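Local coordinates for protein beta-catenin homolog sys-1 (Caenorhabditis elegans, PDB 3C2G) that acts as a beta-catenin in Wnt asymmetry signalling, binding the TCF factor POP-1 directly and activating or repressing target genes, at residues 164-177 and 190-204. Sequence-based numbering, arbitrary orientation.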
loop_
_atom_site.group_PDB
_atom_site.type_symbol
_atom_site.label_atom_id
_atom_site.label_comp_id
_atom_site.label_asym_id
_atom_site.label_seq_id
_atom_site.Cartn_x
_atom_site.Cartn_y
_atom_site.Cartn_z
ATOM N N LEU A 164 10.726 14.729 -20.644
ATOM C CA LEU A 164 10.886 13.294 -20.860
ATOM C C LEU A 164 9.674 12.595 -21.469
ATOM O O LEU A 164 9.799 11.489 -21.996
ATOM C CB LEU A 164 11.256 12.609 -19.547
ATOM C CG LEU A 164 12.598 13.022 -18.955
ATOM C CD1 LEU A 164 12.860 12.264 -17.687
ATOM C CD2 LEU A 164 13.729 12.812 -19.964
ATOM N N LYS A 165 8.507 13.227 -21.401
ATOM C CA LYS A 165 7.285 12.587 -21.871
ATOM C C LYS A 165 7.071 12.771 -23.359
ATOM O O LYS A 165 6.346 13.664 -23.789
ATOM C CB LYS A 165 6.078 13.061 -21.062
ATOM C CG LYS A 165 6.053 12.461 -19.665
ATOM C CD LYS A 165 5.252 13.301 -18.711
ATOM C CE LYS A 165 5.782 13.110 -17.304
ATOM N NZ LYS A 165 4.941 13.820 -16.327
ATOM N N PHE A 166 7.736 11.925 -24.142
ATOM C CA PHE A 166 7.538 11.865 -25.586
ATOM C C PHE A 166 7.605 10.417 -26.057
ATOM O O PHE A 166 8.348 9.617 -25.495
ATOM C CB PHE A 166 8.525 12.776 -26.349
ATOM C CG PHE A 166 9.987 12.495 -26.071
ATOM C CD1 PHE A 166 10.797 11.951 -27.055
ATOM C CD2 PHE A 166 10.561 12.811 -24.836
ATOM C CE1 PHE A 166 12.153 11.704 -26.809
ATOM C CE2 PHE A 166 11.921 12.557 -24.582
ATOM C CZ PHE A 166 12.712 12.005 -25.570
ATOM N N GLU A 167 6.818 10.089 -27.078
ATOM C CA GLU A 167 6.644 8.701 -27.513
ATOM C C GLU A 167 7.958 7.915 -27.660
ATOM O O GLU A 167 8.067 6.794 -27.155
ATOM C CB GLU A 167 5.821 8.637 -28.807
ATOM N N LYS A 168 8.948 8.508 -28.330
ATOM C CA LYS A 168 10.227 7.831 -28.623
ATOM C C LYS A 168 10.902 7.295 -27.366
ATOM O O LYS A 168 11.404 6.172 -27.360
ATOM C CB LYS A 168 11.184 8.758 -29.374
ATOM C CG LYS A 168 12.442 8.087 -29.921
ATOM C CD LYS A 168 13.331 9.106 -30.660
ATOM C CE LYS A 168 14.396 8.429 -31.540
ATOM N NZ LYS A 168 14.733 9.269 -32.755
ATOM N N LEU A 169 10.896 8.092 -26.301
ATOM C CA LEU A 169 11.488 7.668 -25.048
ATOM C C LEU A 169 10.709 6.544 -24.329
ATOM O O LEU A 169 11.321 5.609 -23.801
ATOM C CB LEU A 169 11.734 8.866 -24.128
ATOM C CG LEU A 169 12.286 8.601 -22.722
ATOM C CD1 LEU A 169 13.541 7.736 -22.724
ATOM C CD2 LEU A 169 12.571 9.912 -22.037
ATOM N N VAL A 170 9.382 6.623 -24.307
ATOM C CA VAL A 170 8.607 5.609 -23.591
ATOM C C VAL A 170 8.630 4.289 -24.363
ATOM O O VAL A 170 8.746 3.208 -23.767
ATOM C CB VAL A 170 7.174 6.075 -23.199
ATOM C CG1 VAL A 170 7.246 7.157 -22.138
ATOM C CG2 VAL A 170 6.379 6.571 -24.399
ATOM N N GLY A 171 8.573 4.397 -25.690
ATOM C CA GLY A 171 8.847 3.274 -26.588
ATOM C C GLY A 171 10.191 2.632 -26.286
ATOM O O GLY A 171 10.272 1.426 -26.042
ATOM N N THR A 172 11.245 3.442 -26.264
ATOM C CA THR A 172 12.585 2.922 -26.063
ATOM C C THR A 172 12.698 2.173 -24.733
ATOM O O THR A 172 13.232 1.066 -24.702
ATOM C CB THR A 172 13.667 4.031 -26.220
ATOM O OG1 THR A 172 13.825 4.338 -27.612
ATOM C CG2 THR A 172 15.027 3.583 -25.662
ATOM N N LEU A 173 12.182 2.764 -23.657
ATOM C CA LEU A 173 12.253 2.148 -22.331
ATOM C C LEU A 173 11.458 0.841 -22.288
ATOM O O LEU A 173 11.898 -0.134 -21.667
ATOM C CB LEU A 173 11.743 3.093 -21.237
ATOM C CG LEU A 173 12.473 4.402 -20.895
ATOM C CD1 LEU A 173 11.610 5.224 -19.962
ATOM C CD2 LEU A 173 13.872 4.197 -20.284
ATOM N N SER A 174 10.300 0.827 -22.960
ATOM C CA SER A 174 9.405 -0.324 -22.949
ATOM C C SER A 174 9.996 -1.516 -23.655
ATOM O O SER A 174 9.647 -2.651 -23.338
ATOM C CB SER A 174 8.068 0.014 -23.601
ATOM O OG SER A 174 7.340 0.904 -22.784
ATOM N N GLU A 175 10.868 -1.269 -24.627
ATOM C CA GLU A 175 11.455 -2.362 -25.393
ATOM C C GLU A 175 12.270 -3.276 -24.466
ATOM O O GLU A 175 12.437 -4.456 -24.745
ATOM C CB GLU A 175 12.281 -1.836 -26.576
ATOM C CG GLU A 175 12.619 -2.913 -27.629
ATOM C CD GLU A 175 13.377 -2.387 -28.861
ATOM O OE1 GLU A 175 13.240 -1.178 -29.199
ATOM O OE2 GLU A 175 14.103 -3.194 -29.503
ATOM N N TYR A 176 12.739 -2.739 -23.345
ATOM C CA TYR A 176 13.441 -3.550 -22.365
ATOM C C TYR A 176 12.514 -4.509 -21.620
ATOM O O TYR A 176 12.979 -5.438 -20.962
ATOM C CB TYR A 176 14.183 -2.690 -21.353
ATOM C CG TYR A 176 15.440 -2.024 -21.860
ATOM C CD1 TYR A 176 16.694 -2.567 -21.583
ATOM C CD2 TYR A 176 15.385 -0.822 -22.573
ATOM C CE1 TYR A 176 17.855 -1.940 -22.000
ATOM C CE2 TYR A 176 16.530 -0.207 -23.011
ATOM C CZ TYR A 176 17.769 -0.765 -22.721
ATOM O OH TYR A 176 18.931 -0.143 -23.143
ATOM N N PHE A 177 11.210 -4.291 -21.726
ATOM C CA PHE A 177 10.255 -5.170 -21.069
ATOM C C PHE A 177 9.624 -6.174 -22.029
ATOM O O PHE A 177 8.652 -6.860 -21.677
ATOM C CB PHE A 177 9.197 -4.359 -20.320
ATOM C CG PHE A 177 9.744 -3.565 -19.163
ATOM C CD1 PHE A 177 10.841 -4.017 -18.437
ATOM C CD2 PHE A 177 9.139 -2.373 -18.780
ATOM C CE1 PHE A 177 11.344 -3.288 -17.372
ATOM C CE2 PHE A 177 9.629 -1.639 -17.704
ATOM C CZ PHE A 177 10.744 -2.105 -16.998
ATOM N N ILE A 190 16.202 2.105 -15.675
ATOM C CA ILE A 190 14.942 2.008 -16.401
ATOM C C ILE A 190 13.743 2.110 -15.453
ATOM O O ILE A 190 12.731 2.714 -15.800
ATOM C CB ILE A 190 14.875 0.723 -17.242
ATOM C CG1 ILE A 190 15.757 0.888 -18.479
ATOM C CG2 ILE A 190 13.459 0.431 -17.689
ATOM C CD1 ILE A 190 16.381 -0.388 -18.957
ATOM N N PHE A 191 13.876 1.561 -14.248
ATOM C CA PHE A 191 12.826 1.690 -13.248
ATOM C C PHE A 191 12.745 3.093 -12.680
ATOM O O PHE A 191 11.659 3.652 -12.564
ATOM C CB PHE A 191 12.989 0.645 -12.136
ATOM C CG PHE A 191 12.758 -0.762 -12.610
ATOM C CD1 PHE A 191 11.465 -1.246 -12.775
ATOM C CD2 PHE A 191 13.836 -1.591 -12.927
ATOM C CE1 PHE A 191 11.240 -2.550 -13.226
ATOM C CE2 PHE A 191 13.630 -2.888 -13.384
ATOM C CZ PHE A 191 12.330 -3.376 -13.536
ATOM N N ILE A 192 13.894 3.659 -12.328
ATOM C CA ILE A 192 13.968 5.031 -11.806
ATOM C C ILE A 192 13.241 6.021 -12.716
ATOM O O ILE A 192 12.455 6.831 -12.241
ATOM C CB ILE A 192 15.434 5.463 -11.589
ATOM C CG1 ILE A 192 16.139 4.509 -10.604
ATOM C CG2 ILE A 192 15.513 6.901 -11.100
ATOM C CD1 ILE A 192 15.462 4.384 -9.220
ATOM N N ILE A 193 13.464 5.905 -14.022
ATOM C CA ILE A 193 12.869 6.794 -15.009
ATOM C C ILE A 193 11.352 6.602 -15.141
ATOM O O ILE A 193 10.603 7.577 -15.137
ATOM C CB ILE A 193 13.559 6.639 -16.392
ATOM C CG1 ILE A 193 15.040 7.006 -16.285
ATOM C CG2 ILE A 193 12.868 7.497 -17.437
ATOM C CD1 ILE A 193 15.914 6.366 -17.320
ATOM N N PHE A 194 10.904 5.356 -15.275
ATOM C CA PHE A 194 9.472 5.042 -15.240
ATOM C C PHE A 194 8.815 5.594 -13.980
ATOM O O PHE A 194 7.807 6.283 -14.053
ATOM C CB PHE A 194 9.221 3.540 -15.350
ATOM C CG PHE A 194 9.035 3.066 -16.755
ATOM C CD1 PHE A 194 8.016 3.591 -17.549
ATOM C CD2 PHE A 194 9.863 2.097 -17.289
ATOM C CE1 PHE A 194 7.833 3.170 -18.865
ATOM C CE2 PHE A 194 9.689 1.663 -18.605
ATOM C CZ PHE A 194 8.669 2.204 -19.394
ATOM N N ARG A 195 9.412 5.333 -12.831
ATOM C CA ARG A 195 8.867 5.854 -11.596
ATOM C C ARG A 195 8.712 7.366 -11.684
ATOM O O ARG A 195 7.696 7.917 -11.268
ATOM C CB ARG A 195 9.763 5.474 -10.420
ATOM C CG ARG A 195 9.258 5.954 -9.070
ATOM C CD ARG A 195 10.200 5.534 -7.947
ATOM N NE ARG A 195 9.671 5.899 -6.638
ATOM C CZ ARG A 195 8.910 5.107 -5.889
ATOM N NH1 ARG A 195 8.585 3.893 -6.317
ATOM N NH2 ARG A 195 8.474 5.528 -4.709
ATOM N N PHE A 196 9.718 8.023 -12.255
ATOM C CA PHE A 196 9.811 9.466 -12.278
ATOM C C PHE A 196 8.773 10.124 -13.190
ATOM O O PHE A 196 8.166 11.115 -12.804
ATOM C CB PHE A 196 11.247 9.871 -12.662
ATOM C CG PHE A 196 11.466 11.358 -12.766
ATOM C CD1 PHE A 196 11.541 12.150 -11.621
ATOM C CD2 PHE A 196 11.609 11.961 -14.014
ATOM C CE1 PHE A 196 11.740 13.530 -11.714
ATOM C CE2 PHE A 196 11.824 13.340 -14.121
ATOM C CZ PHE A 196 11.886 14.126 -12.963
ATOM N N ILE A 197 8.564 9.583 -14.383
ATOM C CA ILE A 197 7.624 10.183 -15.324
ATOM C C ILE A 197 6.169 9.843 -14.993
ATOM O O ILE A 197 5.245 10.557 -15.387
ATOM C CB ILE A 197 7.926 9.804 -16.808
ATOM C CG1 ILE A 197 7.755 8.306 -17.045
ATOM C CG2 ILE A 197 9.322 10.274 -17.236
ATOM C CD1 ILE A 197 7.898 7.900 -18.496
ATOM N N ILE A 198 5.979 8.743 -14.274
ATOM C CA ILE A 198 4.660 8.255 -13.897
ATOM C C ILE A 198 4.141 9.020 -12.691
ATOM O O ILE A 198 2.944 9.189 -12.527
ATOM C CB ILE A 198 4.724 6.745 -13.580
ATOM C CG1 ILE A 198 4.611 5.933 -14.865
ATOM C CG2 ILE A 198 3.665 6.325 -12.594
ATOM C CD1 ILE A 198 5.095 4.493 -14.713
ATOM N N SER A 199 5.055 9.485 -11.850
ATOM C CA SER A 199 4.688 10.101 -10.585
ATOM C C SER A 199 3.688 11.244 -10.760
ATOM O O SER A 199 3.976 12.234 -11.439
ATOM C CB SER A 199 5.932 10.583 -9.849
ATOM O OG SER A 199 5.580 11.107 -8.585
ATOM N N LYS A 200 2.510 11.071 -10.151
ATOM C CA LYS A 200 1.417 12.066 -10.142
ATOM C C LYS A 200 0.790 12.336 -11.524
ATOM O O LYS A 200 0.097 13.345 -11.724
ATOM C CB LYS A 200 1.853 13.373 -9.460
ATOM C CG LYS A 200 2.329 13.204 -8.019
ATOM C CD LYS A 200 2.521 14.562 -7.334
ATOM C CE LYS A 200 3.019 14.403 -5.890
ATOM N NZ LYS A 200 3.499 15.702 -5.308
ATOM N N ASP A 201 1.019 11.424 -12.465
ATOM C CA ASP A 201 0.431 11.515 -13.791
ATOM C C ASP A 201 -0.552 10.359 -13.982
ATOM O O ASP A 201 -0.254 9.378 -14.663
ATOM C CB ASP A 201 1.532 11.492 -14.858
ATOM C CG ASP A 201 1.174 12.298 -16.104
ATOM O OD1 ASP A 201 2.013 13.120 -16.535
ATOM O OD2 ASP A 201 0.068 12.117 -16.658
ATOM N N THR A 202 -1.726 10.485 -13.368
ATOM C CA THR A 202 -2.776 9.467 -13.454
ATOM C C THR A 202 -3.002 8.933 -14.871
ATOM O O THR A 202 -3.156 7.721 -15.053
ATOM C CB THR A 202 -4.121 9.986 -12.893
ATOM O OG1 THR A 202 -3.939 10.391 -11.533
ATOM C CG2 THR A 202 -5.185 8.905 -12.944
ATOM N N ARG A 203 -3.030 9.818 -15.869
ATOM C CA ARG A 203 -3.326 9.363 -17.224
ATOM C C ARG A 203 -2.147 8.675 -17.876
ATOM O O ARG A 203 -2.331 7.880 -18.794
ATOM C CB ARG A 203 -3.914 10.467 -18.119
ATOM C CG ARG A 203 -3.094 11.730 -18.270
ATOM C CD ARG A 203 -3.967 12.851 -18.858
ATOM N NE ARG A 203 -3.514 14.167 -18.403
ATOM C CZ ARG A 203 -2.686 14.963 -19.078
ATOM N NH1 ARG A 203 -2.216 14.604 -20.271
ATOM N NH2 ARG A 203 -2.333 16.130 -18.558
ATOM N N LEU A 204 -0.939 8.960 -17.400
ATOM C CA LEU A 204 0.228 8.267 -17.933
ATOM C C LEU A 204 0.205 6.813 -17.483
ATOM O O LEU A 204 0.567 5.914 -18.245
ATOM C CB LEU A 204 1.539 8.960 -17.556
ATOM C CG LEU A 204 2.710 8.663 -18.501
ATOM C CD1 LEU A 204 2.335 8.937 -19.954
ATOM C CD2 LEU A 204 3.943 9.455 -18.118
#
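Leu173 lays its CD1 methyl over the centre of the Phe194 ring, a CH-pi contact 9° off the ring normal, and the same methyl touches Ile193 CG2 at 3.6 Å. Leu173 points toward helix 190-198, whose axis runs roughly antiparallel to that of helix 167-174, at 138° and 11.0 Å away. At the edge of the Phe194 ring, in its plane, sits Ser174 OG, which donates back to Val170 O. Phe177 joins Phe191 and Phe194 in an aromatic cluster without a true stack: against Phe194 the planes are near parallel but slid apart, CE2 meeting Phe194 CE2, while the Phe177 and Phe191 planes meet obliquely at 42°. Ile190 CD1 lies over one face of the Tyr176 ring, a CH-pi contact 3.5 Å from its centroid, and the Tyr176 hydroxyl is hydrogen-bonded to Ile123 O and Gln128. Phe141, from helix 134-150, touches both Tyr176 and Ile190, tying this end into the preceding helices of the armadillo domain.

At the other end, the Lys165 chain, extended beyond CG, passes Ile197, and its NZ forms a salt bridge with Asp201 OD1 at 3.0 Å, through the anti lone pair. Asp201 OD2 makes a weak capping bond to Leu204 N. Were Lys165 an alanine, the Asp201 carboxylate would probably lose this cationic mate, and Leu204 CD2 the aliphatic chain whose CG packs 4.0 Å from it. The chemistry thus implies an apolar, aromatic-rich interface between armadillo helices, with its single cross-segment ion pair at the partly exposed margin.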